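Local coordinates for gentamicin resistance protein (Enterococcus gallinarum, PDB 6CTZ) that probably phosphorylates the 2''-hydroxyl of aminoglycoside antibiotics such as kanamycin at the expense of a guanine nucleotide, thereby conferring resistance, at residues L193-L199 against G211-F215; D37-P43 against P84-K90; E55-L59 against P71-I76. The protein carries 2 engineered substitutions. One frame throughout, in Å; residues are numbered along the deposited sequence.

Interaction 1 (L193-L199 against G211-F215). With MG (magnesium ion), chain C; MG (magnesium ion), chain D; GDP (guanosine-5'-diphosphate), chain B; KAN (kanamycin a), chain E.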
# COMPACT_ATOMS: atom_id res chain seq x y z
N LEU A 193 -0.11 1.62 2.25
CA LEU A 193 0.79 2.64 2.81
C LEU A 193 1.81 1.99 3.74
O LEU A 193 1.79 2.12 4.96
CB LEU A 193 -0.02 3.73 3.49
CG LEU A 193 0.74 5.00 3.85
CD1 LEU A 193 1.25 5.72 2.60
CD2 LEU A 193 -0.15 5.94 4.64
N SER A 194 2.74 1.28 3.11
CA SER A 194 3.79 0.54 3.79
C SER A 194 5.14 1.20 3.54
O SER A 194 5.31 1.92 2.55
CB SER A 194 3.82 -0.91 3.29
OG SER A 194 3.70 -0.99 1.88
N PRO A 195 6.13 0.96 4.41
CA PRO A 195 7.38 1.72 4.34
C PRO A 195 8.27 1.37 3.16
O PRO A 195 9.23 2.11 2.89
CB PRO A 195 8.05 1.44 5.70
CG PRO A 195 7.43 0.16 6.16
CD PRO A 195 6.00 0.24 5.69
N ASP A 196 7.97 0.29 2.42
CA ASP A 196 8.61 0.05 1.13
C ASP A 196 8.21 1.09 0.09
O ASP A 196 8.77 1.09 -1.02
CB ASP A 196 8.36 -1.38 0.63
CG ASP A 196 6.91 -1.64 0.30
OD1 ASP A 196 6.04 -0.97 0.87
OD2 ASP A 196 6.63 -2.51 -0.56
N HIS A 197 7.28 1.98 0.42
CA HIS A 197 6.84 3.06 -0.45
C HIS A 197 7.21 4.43 0.09
O HIS A 197 6.82 5.44 -0.50
CB HIS A 197 5.32 3.00 -0.63
CG HIS A 197 4.85 1.77 -1.32
ND1 HIS A 197 3.63 1.18 -1.04
CD2 HIS A 197 5.40 1.03 -2.31
CE1 HIS A 197 3.47 0.13 -1.82
NE2 HIS A 197 4.53 0.01 -2.60
N PHE A 198 7.95 4.51 1.20
CA PHE A 198 8.35 5.78 1.79
C PHE A 198 9.75 6.11 1.30
O PHE A 198 10.70 5.36 1.56
CB PHE A 198 8.39 5.75 3.32
CG PHE A 198 7.09 5.36 3.99
CD1 PHE A 198 5.89 5.27 3.29
CD2 PHE A 198 7.08 5.12 5.36
CE1 PHE A 198 4.73 4.90 3.95
CE2 PHE A 198 5.91 4.75 6.01
CZ PHE A 198 4.74 4.64 5.30
N LEU A 199 9.90 7.24 0.62
CA LEU A 199 11.21 7.73 0.21
C LEU A 199 11.66 8.79 1.20
O LEU A 199 10.89 9.68 1.56
CB LEU A 199 11.15 8.31 -1.20
CG LEU A 199 11.15 7.35 -2.40
CD1 LEU A 199 12.50 6.62 -2.53
CD2 LEU A 199 9.94 6.41 -2.38
N GLY A 211 9.07 11.48 -0.24
CA GLY A 211 8.22 10.98 -1.30
C GLY A 211 7.42 9.77 -0.88
O GLY A 211 7.77 9.07 0.08
N ILE A 212 6.33 9.55 -1.60
CA ILE A 212 5.47 8.37 -1.46
C ILE A 212 5.19 7.84 -2.86
O ILE A 212 4.81 8.63 -3.75
CB ILE A 212 4.14 8.70 -0.75
CG1 ILE A 212 4.39 9.24 0.66
CG2 ILE A 212 3.23 7.46 -0.71
CD1 ILE A 212 4.73 8.17 1.69
N ILE A 213 5.36 6.54 -3.06
CA ILE A 213 5.09 5.92 -4.36
C ILE A 213 3.94 4.91 -4.28
O ILE A 213 3.37 4.68 -3.21
CB ILE A 213 6.37 5.27 -4.93
CG1 ILE A 213 6.91 4.20 -3.98
CG2 ILE A 213 7.42 6.35 -5.25
CD1 ILE A 213 7.97 3.31 -4.60
N ASP A 214 3.59 4.34 -5.43
CA ASP A 214 2.64 3.23 -5.58
C ASP A 214 1.25 3.50 -5.04
O ASP A 214 0.87 2.99 -3.98
CB ASP A 214 3.17 1.92 -5.00
CG ASP A 214 2.33 0.72 -5.42
OD1 ASP A 214 1.40 0.89 -6.26
OD2 ASP A 214 2.59 -0.39 -4.90
N PHE A 215 0.46 4.27 -5.79
CA PHE A 215 -0.92 4.58 -5.45
C PHE A 215 -1.91 3.62 -6.11
O PHE A 215 -3.09 3.95 -6.21
CB PHE A 215 -1.25 6.03 -5.82
CG PHE A 215 -0.61 7.06 -4.91
CD1 PHE A 215 0.77 7.30 -4.93
CD2 PHE A 215 -1.39 7.81 -4.04
CE1 PHE A 215 1.34 8.26 -4.10
CE2 PHE A 215 -0.83 8.76 -3.21
CZ PHE A 215 0.55 8.99 -3.24
MG MG C . 4.33 -1.39 -4.26
MG MG D . 0.93 -1.26 -6.19
PB GDP B . 3.67 -2.63 -7.15
O1B GDP B . 2.40 -1.88 -7.44
O2B GDP B . 3.90 -2.81 -5.66
O3B GDP B . 3.76 -3.92 -7.94
O3A GDP B . 4.85 -1.70 -7.74
PA GDP B . 5.48 -0.34 -7.13
O1A GDP B . 4.81 0.86 -7.74
O2A GDP B . 5.45 -0.38 -5.61
O5' GDP B . 6.98 -0.40 -7.73
C5' GDP B . 7.78 -1.55 -7.47
C4' GDP B . 9.02 -1.13 -6.72
O4' GDP B . 9.83 -0.33 -7.59
C3' GDP B . 8.78 -0.25 -5.51
O3' GDP B . 8.39 -0.99 -4.35
C2' GDP B . 10.14 0.37 -5.35
O2' GDP B . 11.05 -0.58 -4.77
C1' GDP B . 10.57 0.58 -6.79
N9 GDP B . 10.22 1.95 -7.23
C8 GDP B . 9.16 2.34 -7.96
N7 GDP B . 9.21 3.68 -8.15
C5 GDP B . 10.31 4.14 -7.53
C6 GDP B . 10.96 5.44 -7.32
O6 GDP B . 10.48 6.48 -7.80
N1 GDP B . 12.10 5.45 -6.61
C2 GDP B . 12.66 4.34 -6.08
N2 GDP B . 13.81 4.44 -5.39
N3 GDP B . 12.11 3.11 -6.22
C4 GDP B . 10.97 2.99 -6.93
C1 KAN E . 3.23 -9.36 3.77
C2 KAN E . 2.81 -10.12 5.03
C3 KAN E . 3.86 -9.94 6.11
C4 KAN E . 5.18 -10.45 5.56
C5 KAN E . 5.57 -9.71 4.28
C6 KAN E . 6.84 -10.28 3.67
C7 KAN E . 2.44 -4.47 1.89
C8 KAN E . 2.24 -5.77 1.13
C9 KAN E . 2.15 -6.95 2.10
C10 KAN E . 3.38 -7.02 3.01
C11 KAN E . 3.60 -5.69 3.72
C12 KAN E . 3.71 -4.54 2.73
C13 KAN E . 0.86 -6.45 -0.75
C14 KAN E . 0.12 -5.71 -1.86
C15 KAN E . -1.25 -5.29 -1.33
C16 KAN E . -2.01 -6.51 -0.83
C17 KAN E . -1.16 -7.25 0.19
C18 KAN E . -1.86 -8.54 0.59
N1 KAN E . 7.11 -9.56 2.43
N2 KAN E . 4.80 -5.72 4.55
N3 KAN E . 2.50 -3.35 0.95
N4 KAN E . -2.05 -4.60 -2.34
O5 KAN E . 4.53 -9.72 3.29
O6 KAN E . 1.55 -9.62 5.48
O7 KAN E . 3.51 -10.67 7.29
O8 KAN E . 6.19 -10.27 6.54
O9 KAN E . 3.17 -7.96 4.08
O10 KAN E . 2.07 -8.17 1.36
O11 KAN E . 1.03 -5.60 0.38
O12 KAN E . 0.09 -7.59 -0.38
O13 KAN E . 0.92 -4.59 -2.26
O14 KAN E . -3.25 -6.15 -0.20
O15 KAN E . -1.06 -9.23 1.55
O HOH W 1 5.99 -2.34 -3.49
O HOH W 2 3.15 -2.58 -3.00
O HOH W 3 -0.29 -0.70 -4.52
O HOH W 4 -0.51 -1.10 -7.78
O HOH W 5 0.48 -3.20 -5.70
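His197 and Asp214 meet at a magnesium ion, the histidine through NE2 at 2.2 Å and the aspartate through OD2 at 2.1 Å. The α- and β-phosphate oxygens of GDP and two waters complete six ligands. The same Asp214 OD2, together with OD1, chelates the second magnesium, so one oxygen bridges both metals. CG anti to the backbone N (chi1 -168°) turns the carboxylate to the metals, nearly upright to the His197 imidazole, while Asp214 CB lies over a face of that ring, 3.6 Å from its centroid. Asp192 takes a hydrogen bond at its backbone O from His197 ND1, which leaves NE2 to the metal. Ser194 OG accepts a hydrogen bond from kanamycin N3 and donates one to Asp196 OD1.

The hairpin of strands 198-200 and 209-212 is pinned by Leu199 N to Gly211 O (2.9 Å) and the return bond from Gly211 N; Ile213 N adds a third to His197 O. Leu199 CD2 packs on Ile213 CG2, and the CD1 methyls of both residues touch the guanine. The arrangement matches the catalytic loop and DFG-like segment of the kinase fold, and the two shared cations probably offset the charge crowded around the diphosphate.

Interaction 2 (D37-P43 against P84-K90); sequences DWVFRFP and PFVGYRK. With GDP (guanosine-5'-diphosphate), chain B.
Arg41 and Tyr88 meet beside GDP, Arg41 CD 3.7 Å from Tyr88 OH, and each grips the nucleotide. Arg41 holds one α-phosphate oxygen twice, NE reaching O1A at 2.7 Å and NH2 at 3.0 Å, with the phosphate at the edge of the guanidinium. The chain is extended from CG to NE, which carries the charge from the strand to the nucleotide, while NH1 makes a salt bridge with Glu55. Tyr88 donates from OH to guanine N7 at 2.8 Å. Val39 lies across its ring, CB 3.9 Å from the centroid, and so backs the tyrosine on the strand side.

Strands 38-43 and 83-89 run antiparallel in the five-stranded sheet of the kinase-like N-terminal lobe. Val39 with Tyr88 and Arg41 with Val86 are hydrogen-bonded pairs, and Lys90 N to Asp37 O extends the ladder beyond them.

The face bearing Trp38, Phe40 and Arg89 is apolar at its middle. Phe40 lays its ring over Gly87, whose CA makes a CH-pi contact 3.8 Å from the centroid. Further along, Phe42 and Phe85 form an offset stack, centroids 4.7 Å apart and planes at 28°, against helix 2-11. At the outer end Arg89 CG rests over the six-membered ring of Trp38 and the guanidinium follows across it, planes 39° apart. Water 6 accepts from Arg89 NH1 and donates to Asp37 O.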
# COMPACT_ATOMS: atom_id res chain seq x y z
N ASP A 37 17.84 7.88 -14.04
CA ASP A 37 16.97 9.03 -13.82
C ASP A 37 15.49 8.74 -13.99
O ASP A 37 14.68 9.41 -13.36
CB ASP A 37 17.33 10.17 -14.80
CG ASP A 37 18.72 10.70 -14.59
OD1 ASP A 37 19.30 10.45 -13.51
OD2 ASP A 37 19.24 11.37 -15.51
N TRP A 38 15.11 7.79 -14.85
CA TRP A 38 13.73 7.61 -15.26
C TRP A 38 13.25 6.23 -14.81
O TRP A 38 13.87 5.22 -15.15
CB TRP A 38 13.58 7.71 -16.77
CG TRP A 38 13.78 9.09 -17.29
CD1 TRP A 38 14.90 9.60 -17.88
CD2 TRP A 38 12.82 10.16 -17.26
NE1 TRP A 38 14.70 10.91 -18.22
CE2 TRP A 38 13.43 11.28 -17.85
CE3 TRP A 38 11.51 10.27 -16.78
CZ2 TRP A 38 12.77 12.50 -17.98
CZ3 TRP A 38 10.86 11.48 -16.91
CH2 TRP A 38 11.49 12.58 -17.51
N VAL A 39 12.15 6.20 -14.09
CA VAL A 39 11.55 4.96 -13.73
C VAL A 39 10.50 4.60 -14.79
O VAL A 39 9.62 5.37 -15.03
CB VAL A 39 10.82 5.04 -12.34
CG1 VAL A 39 10.10 3.75 -12.03
CG2 VAL A 39 11.79 5.43 -11.24
N PHE A 40 10.63 3.47 -15.43
CA PHE A 40 9.59 2.94 -16.30
C PHE A 40 8.91 1.78 -15.60
O PHE A 40 9.58 0.85 -15.12
CB PHE A 40 10.12 2.59 -17.70
CG PHE A 40 10.27 3.79 -18.56
CD1 PHE A 40 11.43 4.56 -18.52
CD2 PHE A 40 9.22 4.21 -19.37
CE1 PHE A 40 11.56 5.69 -19.30
CE2 PHE A 40 9.34 5.34 -20.14
CZ PHE A 40 10.50 6.09 -20.11
N ARG A 41 7.59 1.85 -15.52
CA ARG A 41 6.82 0.98 -14.64
C ARG A 41 5.77 0.26 -15.48
O ARG A 41 4.91 0.91 -16.10
CB ARG A 41 6.19 1.80 -13.52
CG ARG A 41 5.51 1.00 -12.44
CD ARG A 41 5.03 1.98 -11.40
NE ARG A 41 4.20 1.51 -10.30
CZ ARG A 41 2.90 1.80 -10.19
NH1 ARG A 41 2.26 2.43 -11.17
NH2 ARG A 41 2.24 1.46 -9.10
N PHE A 42 5.85 -1.07 -15.49
CA PHE A 42 5.11 -1.92 -16.41
C PHE A 42 4.15 -2.81 -15.63
O PHE A 42 4.60 -3.64 -14.83
CB PHE A 42 6.08 -2.79 -17.19
CG PHE A 42 6.98 -2.02 -18.12
CD1 PHE A 42 6.58 -1.75 -19.42
CD2 PHE A 42 8.22 -1.58 -17.69
CE1 PHE A 42 7.41 -1.04 -20.28
CE2 PHE A 42 9.05 -0.87 -18.55
CZ PHE A 42 8.65 -0.60 -19.84
N PRO A 43 2.84 -2.68 -15.85
CA PRO A 43 1.89 -3.58 -15.17
C PRO A 43 2.15 -5.05 -15.47
O PRO A 43 2.61 -5.42 -16.55
CB PRO A 43 0.53 -3.14 -15.74
CG PRO A 43 0.73 -1.68 -16.04
CD PRO A 43 2.15 -1.59 -16.56
N PRO A 84 -1.42 -0.17 -20.65
CA PRO A 84 -0.55 1.01 -20.57
C PRO A 84 0.73 0.73 -19.79
O PRO A 84 0.84 -0.24 -19.04
CB PRO A 84 -1.41 2.00 -19.77
CG PRO A 84 -2.18 1.11 -18.85
CD PRO A 84 -2.49 -0.15 -19.64
N PHE A 85 1.71 1.62 -19.97
CA PHE A 85 2.87 1.69 -19.09
C PHE A 85 3.31 3.15 -18.99
O PHE A 85 2.89 3.98 -19.80
CB PHE A 85 3.99 0.73 -19.49
CG PHE A 85 4.72 1.12 -20.75
CD1 PHE A 85 5.82 1.96 -20.70
CD2 PHE A 85 4.33 0.60 -21.98
CE1 PHE A 85 6.51 2.30 -21.85
CE2 PHE A 85 5.02 0.95 -23.14
CZ PHE A 85 6.10 1.80 -23.07
N VAL A 86 4.10 3.47 -17.97
CA VAL A 86 4.50 4.84 -17.77
C VAL A 86 5.94 5.04 -17.40
O VAL A 86 6.56 4.16 -16.97
CB VAL A 86 3.66 5.52 -16.63
CG1 VAL A 86 2.21 5.58 -17.01
CG2 VAL A 86 3.82 4.77 -15.29
N GLY A 87 6.42 6.26 -17.59
CA GLY A 87 7.73 6.65 -17.15
C GLY A 87 7.65 7.94 -16.35
O GLY A 87 6.96 8.84 -16.73
N TYR A 88 8.39 8.00 -15.25
CA TYR A 88 8.45 9.15 -14.40
C TYR A 88 9.85 9.38 -13.85
O TYR A 88 10.54 8.44 -13.70
CB TYR A 88 7.43 9.06 -13.25
CG TYR A 88 7.46 7.82 -12.35
CD1 TYR A 88 6.73 6.72 -12.66
CD2 TYR A 88 8.15 7.82 -11.15
CE1 TYR A 88 6.69 5.64 -11.83
CE2 TYR A 88 8.11 6.71 -10.32
CZ TYR A 88 7.36 5.65 -10.67
OH TYR A 88 7.25 4.54 -9.88
N ARG A 89 10.20 10.62 -13.58
CA ARG A 89 11.50 10.90 -12.98
C ARG A 89 11.50 10.19 -11.63
O ARG A 89 10.58 10.28 -10.89
CB ARG A 89 11.74 12.40 -12.77
CG ARG A 89 12.09 13.16 -14.05
CD ARG A 89 12.90 14.44 -13.84
NE ARG A 89 13.46 14.92 -15.12
CZ ARG A 89 14.66 14.56 -15.61
NH1 ARG A 89 15.44 13.75 -14.96
NH2 ARG A 89 15.07 15.02 -16.79
N LYS A 90 12.58 9.51 -11.32
CA LYS A 90 12.69 8.78 -10.08
C LYS A 90 12.33 9.68 -8.90
O LYS A 90 12.77 10.82 -8.80
CB LYS A 90 14.12 8.25 -9.94
CG LYS A 90 14.28 7.27 -8.81
CD LYS A 90 15.69 6.70 -8.76
CE LYS A 90 16.70 7.75 -8.35
NZ LYS A 90 18.03 7.14 -8.04
PB GDP B . 3.67 -2.63 -7.15
O1B GDP B . 2.40 -1.88 -7.44
O2B GDP B . 3.90 -2.81 -5.66
O3B GDP B . 3.76 -3.92 -7.94
O3A GDP B . 4.85 -1.70 -7.74
PA GDP B . 5.48 -0.34 -7.13
O1A GDP B . 4.81 0.86 -7.74
O2A GDP B . 5.45 -0.38 -5.61
O5' GDP B . 6.98 -0.40 -7.73
C5' GDP B . 7.78 -1.55 -7.47
C4' GDP B . 9.02 -1.13 -6.72
O4' GDP B . 9.83 -0.33 -7.59
C3' GDP B . 8.78 -0.25 -5.51
O3' GDP B . 8.39 -0.99 -4.35
C2' GDP B . 10.14 0.37 -5.35
O2' GDP B . 11.05 -0.58 -4.77
C1' GDP B . 10.57 0.58 -6.79
N9 GDP B . 10.22 1.95 -7.23
C8 GDP B . 9.16 2.34 -7.96
N7 GDP B . 9.21 3.68 -8.15
C5 GDP B . 10.31 4.14 -7.53
C6 GDP B . 10.96 5.44 -7.32
O6 GDP B . 10.48 6.48 -7.80
N1 GDP B . 12.10 5.45 -6.61
C2 GDP B . 12.66 4.34 -6.08
N2 GDP B . 13.81 4.44 -5.39
N3 GDP B . 12.11 3.11 -6.22
C4 GDP B . 10.97 2.99 -6.93
O HOH W 6 15.52 11.94 -12.48

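Interaction 3 (E55-L59 against P71-I76)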
# COMPACT_ATOMS: atom_id res chain seq x y z
N GLU A 55 -4.15 5.56 -11.57
CA GLU A 55 -3.06 6.45 -11.17
C GLU A 55 -2.81 7.54 -12.20
O GLU A 55 -2.51 8.68 -11.84
CB GLU A 55 -1.78 5.66 -10.89
CG GLU A 55 -1.85 4.76 -9.65
CD GLU A 55 -0.50 4.20 -9.30
OE1 GLU A 55 -0.16 3.12 -9.83
OE2 GLU A 55 0.25 4.84 -8.53
N ILE A 56 -2.91 7.21 -13.49
CA ILE A 56 -2.70 8.20 -14.54
C ILE A 56 -3.64 9.39 -14.36
O ILE A 56 -3.25 10.55 -14.58
CB ILE A 56 -2.84 7.55 -15.93
CG1 ILE A 56 -1.61 6.68 -16.23
CG2 ILE A 56 -3.05 8.62 -17.02
CD1 ILE A 56 -1.80 5.76 -17.42
N GLN A 57 -4.88 9.13 -13.96
CA GLN A 57 -5.86 10.21 -13.78
C GLN A 57 -5.73 10.86 -12.41
O GLN A 57 -5.90 12.08 -12.28
CB GLN A 57 -7.27 9.66 -13.94
CG GLN A 57 -7.59 9.06 -15.29
CD GLN A 57 -8.89 8.28 -15.23
OE1 GLN A 57 -8.88 7.05 -15.12
NE2 GLN A 57 -10.01 8.99 -15.26
N LEU A 58 -5.45 10.06 -11.37
CA LEU A 58 -5.49 10.57 -10.01
C LEU A 58 -4.26 11.39 -9.66
O LEU A 58 -4.37 12.46 -9.04
CB LEU A 58 -5.63 9.42 -9.02
CG LEU A 58 -5.55 9.82 -7.54
CD1 LEU A 58 -6.75 10.68 -7.13
CD2 LEU A 58 -5.46 8.60 -6.64
N LEU A 59 -3.07 10.88 -9.98
CA LEU A 59 -1.86 11.50 -9.45
C LEU A 59 -1.71 12.96 -9.86
O LEU A 59 -1.30 13.77 -9.00
CB LEU A 59 -0.61 10.68 -9.81
CG LEU A 59 -0.54 9.29 -9.15
CD1 LEU A 59 0.69 8.52 -9.64
CD2 LEU A 59 -0.53 9.41 -7.64
N PRO A 71 4.84 10.19 -7.82
CA PRO A 71 5.21 10.01 -9.23
C PRO A 71 4.45 10.96 -10.14
O PRO A 71 3.24 11.17 -10.00
CB PRO A 71 4.82 8.56 -9.51
CG PRO A 71 4.90 7.89 -8.17
CD PRO A 71 4.37 8.93 -7.22
N GLN A 72 5.16 11.50 -11.12
CA GLN A 72 4.56 12.35 -12.14
C GLN A 72 4.86 11.74 -13.49
O GLN A 72 6.00 11.81 -13.99
CB GLN A 72 5.13 13.75 -12.06
CG GLN A 72 4.70 14.47 -10.83
CD GLN A 72 5.02 15.90 -10.99
OE1 GLN A 72 4.16 16.70 -11.36
NE2 GLN A 72 6.28 16.24 -10.81
N TYR A 73 3.85 11.14 -14.09
CA TYR A 73 4.05 10.39 -15.32
C TYR A 73 4.25 11.36 -16.47
O TYR A 73 3.32 12.05 -16.89
CB TYR A 73 2.85 9.48 -15.56
CG TYR A 73 2.54 8.48 -14.45
CD1 TYR A 73 3.51 8.04 -13.54
CD2 TYR A 73 1.26 7.96 -14.34
CE1 TYR A 73 3.19 7.12 -12.56
CE2 TYR A 73 0.94 7.04 -13.37
CZ TYR A 73 1.91 6.62 -12.49
OH TYR A 73 1.56 5.69 -11.53
N VAL A 74 5.47 11.43 -16.98
CA VAL A 74 5.80 12.25 -18.14
C VAL A 74 5.60 11.47 -19.42
O VAL A 74 5.18 12.03 -20.44
CB VAL A 74 7.25 12.75 -18.00
CG1 VAL A 74 7.76 13.39 -19.30
CG2 VAL A 74 7.35 13.73 -16.83
N TYR A 75 5.89 10.17 -19.39
CA TYR A 75 5.81 9.31 -20.56
C TYR A 75 4.66 8.34 -20.34
O TYR A 75 4.61 7.65 -19.31
CB TYR A 75 7.13 8.57 -20.74
CG TYR A 75 8.26 9.53 -21.03
CD1 TYR A 75 8.32 10.22 -22.23
CD2 TYR A 75 9.26 9.76 -20.09
CE1 TYR A 75 9.34 11.11 -22.50
CE2 TYR A 75 10.30 10.65 -20.35
CZ TYR A 75 10.33 11.32 -21.56
OH TYR A 75 11.35 12.21 -21.82
N ILE A 76 3.73 8.30 -21.28
CA ILE A 76 2.58 7.41 -21.19
C ILE A 76 2.60 6.54 -22.43
O ILE A 76 2.38 7.02 -23.55
CB ILE A 76 1.26 8.17 -21.04
CG1 ILE A 76 1.30 9.02 -19.75
CG2 ILE A 76 0.10 7.20 -20.98
CD1 ILE A 76 -0.01 9.69 -19.39
O HOH W 7 2.86 5.28 -9.28
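Tyr73 pushes its ring against helix 46-62 and meets three of the helix side chains. Leu59 CD1 comes up to the phenol end, 3.6 Å from CZ, and Ile56 CG1 meets the ring obliquely at CD2, 3.7 Å away. Glu55 CB lies at the ring edge, near the ring plane. Tyr73 CG sits beside its own backbone N (chi1 -58°), a setting that sends the ring from the strand toward the helix. Leu59 CD1 also reaches back to Pro71 CB at 4.1 Å, so this one methyl fills the corner between proline and tyrosine.

Beyond the hydroxyl a water joins the two polar side chains: water 7 donates to Glu55 OE2 at 2.8 Å and lies 2.6 Å from Tyr73 OH. The acid has stronger partners outside, since Phe215 N bonds to OE2 and, with Arg41 at OE1, probably stabilises its negative charge.

The other end is looser. Ile76, largely exposed, makes a single apolar touch there, its CD1 4.0 Å from Ile56 CG2.

Segments 55-59 and 73-76 run roughly antiparallel, their axes approaching to 10.3 Å, at the margin of the five-stranded sheet. Val86 of the adjoining strand 83-89 packs on both Ile56 and Tyr73, Pro71 reaches Tyr88, and Phe215 packs against the other methyl, CD2, of Leu59.

From the N terminus, strand 38-43 comes first and leads directly into helix 46-62, which supplies residues 55-59 to interaction 3. That contact closes a short loop on 71-76 before the chain turns into strand 83-89, whose pairing with 38-43 in interaction 2 closes a longer loop enclosing it. Interaction 1 follows much later, in series, as a compact hairpin. Cross-links tie all three together: Arg41, besides holding Glu55, makes a salt bridge to Asp214 OD1 through NH2, and Glu55 in turn reaches the backbone just after Asp214. Sheet, helix and metal-binding hairpin therefore converge beside GDP, which interactions 1 and 2 both touch.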